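Ribosomal-protein-serine acetyltransferase, putative (Vibrio cholerae O1 biovar eltor, PDB 2FCK) probably transfers an acetyl group from acetyl-CoA to the N-terminal serine or alanine of a protein, as a putative member of the GNAT acetyltransferase family. Local coordinates at residues Gln16-Leu19 against Asp23-Glu26; Leu101-Gly106 against Glu117-Leu122; Leu124-Phe127 against Glu131-Arg134; Asn163-Leu166 against Pro171-Gly174. All coordinates share one frame; numbering follows the deposited sequence.

Contact 1 (Gln16-Leu19 against Asp23-Glu26)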
loop_
_atom_site.group_PDB
_atom_site.type_symbol
_atom_site.label_atom_id
_atom_site.label_comp_id
_atom_site.label_asym_id
_atom_site.label_seq_id
_atom_site.Cartn_x
_atom_site.Cartn_y
_atom_site.Cartn_z
ATOM N N GLN A 16 24.329 -12.639 -3.498
ATOM C CA GLN A 16 24.514 -11.256 -3.877
ATOM C C GLN A 16 23.182 -10.818 -4.453
ATOM O O GLN A 16 22.727 -11.392 -5.451
ATOM C CB GLN A 16 25.614 -11.164 -4.941
ATOM C CG GLN A 16 25.862 -9.791 -5.443
ATOM C CD GLN A 16 26.732 -9.819 -6.695
ATOM O OE1 GLN A 16 26.455 -10.566 -7.650
ATOM N NE2 GLN A 16 27.818 -9.065 -6.662
ATOM N N LEU A 17 22.575 -9.819 -3.818
ATOM C CA LEU A 17 21.274 -9.299 -4.229
ATOM C C LEU A 17 21.565 -7.986 -4.967
ATOM O O LEU A 17 22.113 -7.064 -4.364
ATOM C CB LEU A 17 20.373 -9.026 -2.993
ATOM C CG LEU A 17 19.619 -10.231 -2.405
ATOM C CD1 LEU A 17 20.591 -11.340 -1.899
ATOM C CD2 LEU A 17 18.790 -9.696 -1.257
ATOM N N ARG A 18 21.150 -7.878 -6.232
ATOM C CA ARG A 18 21.477 -6.703 -7.053
ATOM C C ARG A 18 20.578 -6.627 -8.279
ATOM O O ARG A 18 19.867 -7.588 -8.604
ATOM C CB ARG A 18 22.942 -6.795 -7.518
ATOM C CG ARG A 18 23.299 -8.092 -8.301
ATOM C CD ARG A 18 24.623 -7.892 -9.032
ATOM N NE ARG A 18 25.087 -9.093 -9.711
ATOM C CZ ARG A 18 24.749 -9.421 -10.954
ATOM N NH1 ARG A 18 23.881 -8.665 -11.625
ATOM N NH2 ARG A 18 25.250 -10.524 -11.504
ATOM N N LEU A 19 20.654 -5.497 -8.989
ATOM C CA LEU A 19 19.943 -5.372 -10.249
ATOM C C LEU A 19 20.458 -6.426 -11.203
ATOM O O LEU A 19 21.690 -6.553 -11.421
ATOM C CB LEU A 19 20.241 -4.030 -10.906
ATOM C CG LEU A 19 19.225 -2.983 -10.556
ATOM C CD1 LEU A 19 19.691 -1.661 -11.190
ATOM C CD2 LEU A 19 17.773 -3.319 -10.991
ATOM N N ASP A 23 22.702 -7.499 -20.009
ATOM C CA ASP A 23 23.485 -8.603 -20.494
ATOM C C ASP A 23 23.154 -9.958 -19.859
ATOM O O ASP A 23 23.782 -10.947 -20.222
ATOM C CB ASP A 23 24.970 -8.310 -20.304
ATOM C CG ASP A 23 25.466 -7.195 -21.212
ATOM O OD1 ASP A 23 24.921 -6.986 -22.332
ATOM O OD2 ASP A 23 26.435 -6.520 -20.804
ATOM N N GLU A 24 22.204 -10.003 -18.924
ATOM C CA GLU A 24 21.898 -11.243 -18.161
ATOM C C GLU A 24 20.528 -11.852 -18.509
ATOM O O GLU A 24 19.979 -12.678 -17.770
ATOM C CB GLU A 24 22.027 -10.987 -16.662
ATOM C CG GLU A 24 23.448 -10.633 -16.278
ATOM C CD GLU A 24 23.622 -10.259 -14.820
ATOM O OE1 GLU A 24 22.786 -9.546 -14.239
ATOM O OE2 GLU A 24 24.642 -10.672 -14.239
ATOM N N ALA A 25 20.011 -11.474 -19.669
ATOM C CA ALA A 25 18.718 -11.983 -20.127
ATOM C C ALA A 25 18.720 -13.509 -20.255
ATOM O O ALA A 25 17.757 -14.170 -19.842
ATOM C CB ALA A 25 18.349 -11.355 -21.443
ATOM N N GLU A 26 19.805 -14.039 -20.814
ATOM C CA GLU A 26 20.017 -15.473 -20.943
ATOM C C GLU A 26 19.926 -16.189 -19.587
ATOM O O GLU A 26 19.282 -17.245 -19.489
ATOM C CB GLU A 26 21.338 -15.742 -21.677
ATOM C CG GLU A 26 22.049 -17.056 -21.374
ATOM C CD GLU A 26 23.240 -17.315 -22.317
ATOM O OE1 GLU A 26 24.370 -17.517 -21.807
ATOM O OE2 GLU A 26 23.031 -17.291 -23.557
#
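The guanidinium of Arg18 and the carboxylate of Glu24 meet edge to edge, their planes only 23° apart. The Gln16 amide lies at another part of the guanidinium edge, and Phe76 makes a cation-pi contact with the arginine. The pairing is end-on and doubled. Arg18 NH1 gives a hydrogen bond of 3.0 Å to Glu24 OE1, and Arg18 NH2 gives one to Glu24 OE2. Both bonds belong to one salt bridge, whose closest pair is Arg18 NH2 and Glu24 OE2 at 2.8 Å. Both are nearly straight, and each carboxylate oxygen uses its syn lone pair.

The two side chains come from opposite directions. The Arg18 chain is extended from CG to NE (chi2 164°), which carries the guanidinium out to meet the extended glutamate head-on.

The rest of the edge is also used. Arg18 NE bonds to Gln16 OE1 at 2.9 Å, from above the amide carbonyl plane and not along a lone pair. Arg18 NH1 has a second acceptor, Leu19 O, at 3.1 Å, with a more bent N-H. All these acceptors lie near the guanidinium plane, so together they fix the rotation of the group.

Glu24 is the residue just before helix 25-33, and its OE1 also accepts the backbone N-H of Thr21. The bridge therefore spans the turn between strand 15-18 and this helix. The paired hydrogen bonds set the positive guanidinium against the negative carboxylate, which would probably stabilise both in their charged forms. Gln16 and the Leu19 carbonyl add polar support.

Contact 2 (Leu101-Gly106 against Glu117-Leu122). With NO3 (nitrate ion), chain C.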
loop_
_atom_site.group_PDB
_atom_site.type_symbol
_atom_site.label_atom_id
_atom_site.label_comp_id
_atom_site.label_asym_id
_atom_site.label_seq_id
_atom_site.Cartn_x
_atom_site.Cartn_y
_atom_site.Cartn_z
ATOM N N LEU A 101 6.327 -6.807 -0.128
ATOM C CA LEU A 101 7.444 -7.615 -0.649
ATOM C C LEU A 101 6.919 -8.748 -1.519
ATOM O O LEU A 101 5.765 -9.269 -1.345
ATOM C CB LEU A 101 8.252 -8.241 0.504
ATOM C CG LEU A 101 8.855 -7.320 1.559
ATOM C CD1 LEU A 101 9.788 -8.178 2.404
ATOM C CD2 LEU A 101 9.619 -6.145 1.014
ATOM N N GLY A 102 7.768 -9.152 -2.461
ATOM C CA GLY A 102 7.473 -10.313 -3.270
ATOM C C GLY A 102 8.775 -11.046 -3.499
ATOM O O GLY A 102 9.853 -10.522 -3.206
ATOM N N TYR A 103 8.682 -12.267 -3.995
ATOM C CA TYR A 103 9.870 -13.061 -4.251
ATOM C C TYR A 103 9.511 -14.315 -5.051
ATOM O O TYR A 103 8.329 -14.727 -5.090
ATOM C CB TYR A 103 10.582 -13.529 -2.929
ATOM C CG TYR A 103 9.555 -14.121 -1.952
ATOM C CD1 TYR A 103 9.236 -15.469 -1.996
ATOM C CD2 TYR A 103 8.904 -13.300 -1.044
ATOM C CE1 TYR A 103 8.238 -16.014 -1.095
ATOM C CE2 TYR A 103 7.920 -13.811 -0.151
ATOM C CZ TYR A 103 7.601 -15.146 -0.198
ATOM O OH TYR A 103 6.653 -15.637 0.699
ATOM N N TRP A 104 10.524 -14.914 -5.657
ATOM C CA TRP A 104 10.340 -16.232 -6.249
ATOM C C TRP A 104 11.708 -16.875 -6.269
ATOM O O TRP A 104 12.692 -16.241 -6.561
ATOM C CB TRP A 104 9.661 -16.170 -7.627
ATOM C CG TRP A 104 10.218 -15.207 -8.622
ATOM C CD1 TRP A 104 9.769 -13.973 -8.904
ATOM C CD2 TRP A 104 11.334 -15.451 -9.486
ATOM N NE1 TRP A 104 10.536 -13.411 -9.916
ATOM C CE2 TRP A 104 11.499 -14.304 -10.288
ATOM C CE3 TRP A 104 12.194 -16.542 -9.668
ATOM C CZ2 TRP A 104 12.508 -14.210 -11.262
ATOM C CZ3 TRP A 104 13.184 -16.462 -10.637
ATOM C CH2 TRP A 104 13.339 -15.294 -11.413
ATOM N N ILE A 105 11.780 -18.134 -5.844
ATOM C CA ILE A 105 13.080 -18.773 -5.746
ATOM C C ILE A 105 12.928 -20.152 -6.389
ATOM O O ILE A 105 11.918 -20.819 -6.163
ATOM C CB ILE A 105 13.536 -18.980 -4.249
ATOM C CG1 ILE A 105 13.556 -17.646 -3.471
ATOM C CG2 ILE A 105 14.890 -19.698 -4.177
ATOM C CD1 ILE A 105 14.726 -16.741 -3.848
ATOM N N GLY A 106 13.919 -20.524 -7.196
ATOM C CA GLY A 106 13.904 -21.806 -7.877
ATOM C C GLY A 106 13.931 -22.922 -6.855
ATOM O O GLY A 106 14.650 -22.854 -5.851
ATOM N N GLU A 117 17.732 -17.057 3.166
ATOM C CA GLU A 117 18.865 -16.150 3.270
ATOM C C GLU A 117 18.578 -14.842 2.488
ATOM O O GLU A 117 18.799 -13.750 3.000
ATOM C CB GLU A 117 20.145 -16.838 2.739
ATOM C CG GLU A 117 21.417 -16.005 2.881
ATOM C CD GLU A 117 22.644 -16.818 2.506
ATOM O OE1 GLU A 117 22.619 -18.057 2.663
ATOM O OE2 GLU A 117 23.637 -16.243 2.039
ATOM N N ALA A 118 18.087 -14.948 1.253
ATOM C CA ALA A 118 17.804 -13.767 0.443
ATOM C C ALA A 118 16.643 -12.920 1.030
ATOM O O ALA A 118 16.722 -11.685 1.129
ATOM C CB ALA A 118 17.465 -14.206 -0.986
ATOM N N LEU A 119 15.549 -13.588 1.397
ATOM C CA LEU A 119 14.392 -12.831 1.863
ATOM C C LEU A 119 14.672 -12.199 3.226
ATOM O O LEU A 119 14.292 -11.051 3.491
ATOM C CB LEU A 119 13.111 -13.709 1.860
ATOM C CG LEU A 119 11.811 -13.033 2.245
ATOM C CD1 LEU A 119 11.530 -11.921 1.269
ATOM C CD2 LEU A 119 10.659 -14.079 2.200
ATOM N N THR A 120 15.407 -12.926 4.088
ATOM C CA THR A 120 15.763 -12.339 5.381
ATOM C C THR A 120 16.670 -11.103 5.191
ATOM O O THR A 120 16.487 -10.093 5.885
ATOM C CB THR A 120 16.474 -13.391 6.280
ATOM O OG1 THR A 120 15.515 -14.429 6.603
ATOM C CG2 THR A 120 17.006 -12.758 7.582
ATOM N N ALA A 121 17.589 -11.170 4.218
ATOM C CA ALA A 121 18.469 -10.009 3.921
ATOM C C ALA A 121 17.611 -8.790 3.567
ATOM O O ALA A 121 17.821 -7.666 4.089
ATOM C CB ALA A 121 19.415 -10.367 2.777
ATOM N N LEU A 122 16.570 -9.049 2.766
ATOM C CA LEU A 122 15.740 -7.934 2.314
ATOM C C LEU A 122 14.915 -7.384 3.480
ATOM O O LEU A 122 14.757 -6.173 3.653
ATOM C CB LEU A 122 14.848 -8.383 1.147
ATOM C CG LEU A 122 13.968 -7.257 0.568
ATOM C CD1 LEU A 122 14.845 -6.111 0.020
ATOM C CD2 LEU A 122 12.999 -7.784 -0.520
HETATM N N NO3 C . 9.144 -19.084 -3.892
HETATM O O1 NO3 C . 9.334 -19.465 -5.214
HETATM O O2 NO3 C . 8.003 -18.385 -3.553
HETATM O O3 NO3 C . 10.072 -19.370 -2.903
#
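Leu119 places a methyl over the face of the Tyr103 ring, a CH-pi contact between helix and strand. Leu119 CD2 is 3.9 Å from the Tyr103 ring centroid and 24° off the ring normal. It is displaced toward the rim, and its nearest ring atom is Tyr103 CE2 at 3.6 Å. Leu119 has CG anti to its backbone N (chi1 -177°), which carries both methyls toward the strand. The other methyl, Leu119 CD1, also reaches the ring, 3.8 Å from Tyr103 CD2.

Leu101 and Leu122 extend the apolar patch along the strand. They reach toward each other tip to tip, with Leu101 CD2 and Leu122 CD2 4.1 Å apart. Leu101 CD1 also approaches Leu119 CD1 at 4.3 Å. The contacts between strand and helix are apolar. The polar end of the tyrosine is satisfied elsewhere, by the Ser146 carbonyl.

A nitrate, probably from the crystallisation liquor, lies beside the strand. Ile105 N bonds to nitrate O1 at 2.9 Å, almost straight. Nitrate O2 sits at the Tyr103 ring edge, 3.4 Å from Tyr103 CE1. In GNAT enzymes a strand-helix unit of this kind typically forms the acetyl-CoA site, and the nitrate is only consistent with such a pocket.

The axes of segments 101-105 and 117-122 run nearly antiparallel, at 162°, and come within 10.1 Å. The contact packs the helix of a beta-alpha-beta crossover on its first strand. Strand 98-105 lies between strands 83-93 and 134-139 in the mixed sheet. Val87 and Ile137 from these neighbours border Tyr103, and Leu15 of strand 15-18 packs on Ala118.

Contact 3 (Leu124-Phe127 against Glu131-Arg134)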
loop_
_atom_site.group_PDB
_atom_site.type_symbol
_atom_site.label_atom_id
_atom_site.label_comp_id
_atom_site.label_asym_id
_atom_site.label_seq_id
_atom_site.Cartn_x
_atom_site.Cartn_y
_atom_site.Cartn_z
ATOM N N LEU A 124 15.659 -7.466 6.705
ATOM C CA LEU A 124 16.561 -6.709 7.575
ATOM C C LEU A 124 16.915 -5.345 6.992
ATOM O O LEU A 124 16.962 -4.359 7.721
ATOM C CB LEU A 124 17.834 -7.499 7.881
ATOM C CG LEU A 124 17.557 -8.739 8.731
ATOM C CD1 LEU A 124 18.876 -9.583 8.858
ATOM C CD2 LEU A 124 16.914 -8.390 10.101
ATOM N N PHE A 125 17.133 -5.292 5.687
ATOM C CA PHE A 125 17.372 -4.003 5.025
ATOM C C PHE A 125 16.192 -3.064 5.253
ATOM O O PHE A 125 16.364 -1.887 5.626
ATOM C CB PHE A 125 17.650 -4.260 3.545
ATOM C CG PHE A 125 17.610 -3.028 2.692
ATOM C CD1 PHE A 125 18.653 -2.119 2.719
ATOM C CD2 PHE A 125 16.528 -2.815 1.856
ATOM C CE1 PHE A 125 18.616 -0.965 1.901
ATOM C CE2 PHE A 125 16.461 -1.674 1.061
ATOM C CZ PHE A 125 17.508 -0.759 1.091
ATOM N N CYS A 126 14.975 -3.593 5.068
ATOM C CA CYS A 126 13.762 -2.766 5.267
ATOM C C CYS A 126 13.622 -2.245 6.700
ATOM O O CYS A 126 13.291 -1.066 6.902
ATOM C CB CYS A 126 12.527 -3.551 4.891
ATOM S SG CYS A 126 12.342 -3.828 3.136
ATOM N N PHE A 127 13.916 -3.103 7.695
ATOM C CA PHE A 127 13.688 -2.726 9.120
ATOM C C PHE A 127 14.868 -1.889 9.681
ATOM O O PHE A 127 14.668 -0.872 10.359
ATOM C CB PHE A 127 13.458 -3.969 10.018
ATOM C CG PHE A 127 12.124 -4.653 9.830
ATOM C CD1 PHE A 127 10.974 -3.937 9.439
ATOM C CD2 PHE A 127 11.976 -5.996 10.178
ATOM C CE1 PHE A 127 9.764 -4.584 9.332
ATOM C CE2 PHE A 127 10.747 -6.631 10.074
ATOM C CZ PHE A 127 9.642 -5.924 9.660
ATOM N N GLU A 131 14.068 1.647 8.088
ATOM C CA GLU A 131 13.319 1.922 9.327
ATOM C C GLU A 131 11.786 1.785 9.166
ATOM O O GLU A 131 11.017 2.489 9.831
ATOM C CB GLU A 131 13.677 3.304 9.912
ATOM C CG GLU A 131 15.123 3.388 10.453
ATOM C CD GLU A 131 15.503 4.816 10.890
ATOM O OE1 GLU A 131 14.663 5.490 11.523
ATOM O OE2 GLU A 131 16.617 5.266 10.575
ATOM N N LEU A 132 11.369 0.855 8.297
ATOM C CA LEU A 132 9.967 0.544 8.085
ATOM C C LEU A 132 9.505 -0.210 9.331
ATOM O O LEU A 132 10.322 -0.851 10.017
ATOM C CB LEU A 132 9.771 -0.264 6.793
ATOM C CG LEU A 132 10.133 0.472 5.509
ATOM C CD1 LEU A 132 10.129 -0.501 4.318
ATOM C CD2 LEU A 132 9.253 1.697 5.240
ATOM N N THR A 133 8.227 -0.107 9.665
ATOM C CA THR A 133 7.717 -0.754 10.870
ATOM C C THR A 133 6.710 -1.879 10.587
ATOM O O THR A 133 6.190 -2.470 11.502
ATOM C CB THR A 133 7.148 0.279 11.925
ATOM O OG1 THR A 133 6.354 1.277 11.263
ATOM C CG2 THR A 133 8.312 0.964 12.671
ATOM N N ARG A 134 6.473 -2.167 9.312
ATOM C CA ARG A 134 5.649 -3.292 8.902
ATOM C C ARG A 134 5.933 -3.646 7.448
ATOM O O ARG A 134 6.065 -2.756 6.595
ATOM C CB ARG A 134 4.154 -2.908 9.010
ATOM C CG ARG A 134 3.184 -4.024 8.590
ATOM C CD ARG A 134 1.682 -3.651 8.919
ATOM N NE ARG A 134 0.757 -4.552 8.190
ATOM C CZ ARG A 134 0.222 -5.675 8.678
ATOM N NH1 ARG A 134 0.443 -6.049 9.931
ATOM N NH2 ARG A 134 -0.521 -6.447 7.903
HETATM O O HOH W 1 12.298 -0.477 11.676
#
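Phe127 lays its ring against the backbone of 132-134, and Leu132 packs on Cys126. From CB the Phe127 side chain starts away from segment 131-134. CG lies beside the backbone N (chi1 -72°), and the ring then swings back. Phe127 CD1 comes 3.2 Å from Leu132 O. Farther out, Phe127 CE1 is 4.1 Å from Arg134 N, which lies at the ring edge. That amide is buried here and has no hydrogen-bond partner in the model.

Leu132 packs beside Cys126, with Leu132 CD1 3.9 Å from Cys126 CB. Cys126 O accepts Leu132 N at 3.1 Å, an almost straight bond. A water donates to Phe127 O (2.7 Å) and to Leu132 O (2.6 Å), and so bridges the two backbones. Glu131 CA adds a CA-H...O contact to Phe127 O at 3.3 Å. Glu131 is the first residue to leave helical angles, with positive phi.

Arg134 NH1 bonds to Pro162 O of the second subunit, while its NH2 forms salt bridges with Glu136 and Glu158. The contact turns the chain from helix 114-129 into strand 134-139. Leu135 of that strand lies against Cys126 and Phe127, Leu179 of strand 170-179 meets Phe127, and Ala99 of strand 98-105 meets Leu132.

Contact 4 (Asn163-Leu166 against Pro171-Gly174). With NO3 (nitrate ion), chain G.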
loop_
_atom_site.group_PDB
_atom_site.type_symbol
_atom_site.label_atom_id
_atom_site.label_comp_id
_atom_site.label_asym_id
_atom_site.label_seq_id
_atom_site.Cartn_x
_atom_site.Cartn_y
_atom_site.Cartn_z
ATOM N N ASN A 163 -9.302 -9.852 -4.251
ATOM C CA ASN A 163 -8.707 -8.854 -5.146
ATOM C C ASN A 163 -7.417 -8.233 -4.627
ATOM O O ASN A 163 -7.097 -7.058 -4.854
ATOM C CB ASN A 163 -9.761 -7.743 -5.448
ATOM C CG ASN A 163 -10.925 -8.201 -6.302
ATOM O OD1 ASN A 163 -11.710 -7.331 -6.798
ATOM N ND2 ASN A 163 -11.125 -9.506 -6.450
ATOM N N ARG A 164 -6.612 -9.024 -3.910
ATOM C CA ARG A 164 -5.450 -8.454 -3.265
ATOM C C ARG A 164 -4.194 -8.247 -4.166
ATOM O O ARG A 164 -3.305 -7.465 -3.853
ATOM C CB ARG A 164 -5.134 -9.283 -1.995
ATOM C CG ARG A 164 -4.009 -8.746 -1.166
ATOM C CD ARG A 164 -4.445 -7.427 -0.499
ATOM N NE ARG A 164 -3.323 -6.893 0.234
ATOM C CZ ARG A 164 -2.238 -6.368 -0.300
ATOM N NH1 ARG A 164 -2.105 -6.294 -1.625
ATOM N NH2 ARG A 164 -1.277 -5.921 0.474
ATOM N N PHE A 165 -4.089 -8.968 -5.290
ATOM C CA PHE A 165 -2.929 -8.728 -6.168
ATOM C C PHE A 165 -3.333 -8.919 -7.628
ATOM O O PHE A 165 -4.383 -9.461 -7.896
ATOM C CB PHE A 165 -1.696 -9.611 -5.793
ATOM C CG PHE A 165 -1.877 -11.100 -6.094
ATOM C CD1 PHE A 165 -2.608 -11.934 -5.231
ATOM C CD2 PHE A 165 -1.314 -11.666 -7.255
ATOM C CE1 PHE A 165 -2.770 -13.319 -5.500
ATOM C CE2 PHE A 165 -1.488 -13.042 -7.535
ATOM C CZ PHE A 165 -2.220 -13.860 -6.660
ATOM N N LEU A 166 -2.492 -8.449 -8.553
ATOM C CA LEU A 166 -2.772 -8.647 -9.980
ATOM C C LEU A 166 -1.925 -9.786 -10.574
ATOM O O LEU A 166 -0.724 -9.849 -10.319
ATOM C CB LEU A 166 -2.496 -7.357 -10.756
ATOM C CG LEU A 166 -3.250 -6.108 -10.275
ATOM C CD1 LEU A 166 -2.665 -4.837 -10.911
ATOM C CD2 LEU A 166 -4.744 -6.292 -10.585
ATOM N N PRO A 171 -7.424 -9.180 -11.127
ATOM C CA PRO A 171 -7.231 -9.364 -9.661
ATOM C C PRO A 171 -7.601 -10.750 -9.110
ATOM O O PRO A 171 -8.472 -11.425 -9.657
ATOM C CB PRO A 171 -8.097 -8.241 -9.042
ATOM C CG PRO A 171 -8.978 -7.658 -10.261
ATOM C CD PRO A 171 -8.747 -8.587 -11.434
ATOM N N LYS A 172 -6.892 -11.189 -8.051
ATOM C CA LYS A 172 -7.055 -12.518 -7.462
ATOM C C LYS A 172 -6.974 -12.421 -5.946
ATOM O O LYS A 172 -6.315 -11.499 -5.459
ATOM C CB LYS A 172 -5.898 -13.425 -7.920
ATOM C CG LYS A 172 -5.949 -13.728 -9.434
ATOM C CD LYS A 172 -4.523 -13.932 -9.819
ATOM C CE LYS A 172 -4.233 -15.326 -9.677
ATOM N NZ LYS A 172 -3.945 -16.116 -11.052
ATOM N N ALA A 173 -7.656 -13.324 -5.238
ATOM C CA ALA A 173 -7.596 -13.414 -3.763
ATOM C C ALA A 173 -6.194 -13.859 -3.361
ATOM O O ALA A 173 -5.633 -14.805 -3.958
ATOM C CB ALA A 173 -8.607 -14.359 -3.259
ATOM N N GLY A 174 -5.568 -13.115 -2.443
ATOM C CA GLY A 174 -4.213 -13.472 -1.941
ATOM C C GLY A 174 -4.155 -13.548 -0.434
ATOM O O GLY A 174 -4.942 -12.928 0.280
HETATM N N NO3 G . -10.653 -12.462 -6.027
HETATM O O1 NO3 G . -9.632 -11.606 -6.429
HETATM O O2 NO3 G . -11.287 -13.281 -6.982
HETATM O O3 NO3 G . -11.043 -12.498 -4.689
#
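Segments 163-166 and 171-174 pair as antiparallel strands with a classic beta bulge, in which Arg164 and Phe165 both face Lys172. Lys172 N bonds to Phe165 O at 3.1 Å. Lys172 O takes weak bonds from both bulge amides, Arg164 N at 2.9 Å and Phe165 N at 3.4 Å. Leu166 and Pro171 form the next, non-hydrogen-bonded pair.

Lys172 lies across the Phe165 ring. Lys172 CB sits over the face, 4.2 Å from the Phe165 centroid in a CH-pi contact, and Lys172 CD is 3.9 Å from Phe165 CE2. With no side chain, Gly174 lets the ring edge come close, its CA 3.8 Å from Phe165 CE1. On the other face of the pair, Leu166 CD2 meets Pro171 CB at 4.2 Å. A nitrate, probably from the crystallisation liquor, lies by Asn163 N, with a weak bond to O3 and a less certain O1.

Arg164 turns its guanidinium away, to a salt bridge with Glu136 of its own chain and a cation-pi contact with Phe96 of the second subunit. Pro171 packs on Thr133 of that subunit. Lys172 methylenes and Pro171-Leu166 packing thus hold the hairpin end, while Arg164 pairs within its own sheet and meets the second subunit.

From the N terminus, contact 1 closes a short loop between strand 15-18 and helix 25-33. Contact 2 closes the longer connection from strand 98-105 through helix 107-110 to helix 114-129. Contact 3 follows on the same helix and closes its turn toward strand 134-139. Contact 4 closes the hairpin near the C-terminal end. All four are in series, and none nests or crosses. Contacts 1 and 2 touch where Leu17 packs on Ala118 and Ala121. Contacts 2 and 3 touch at Leu101 and Cys126. Contacts 1, 2 and 4 reach the same mixed sheet. Contacts 3 and 4, whose centres are about 24 Å apart, both meet the second subunit.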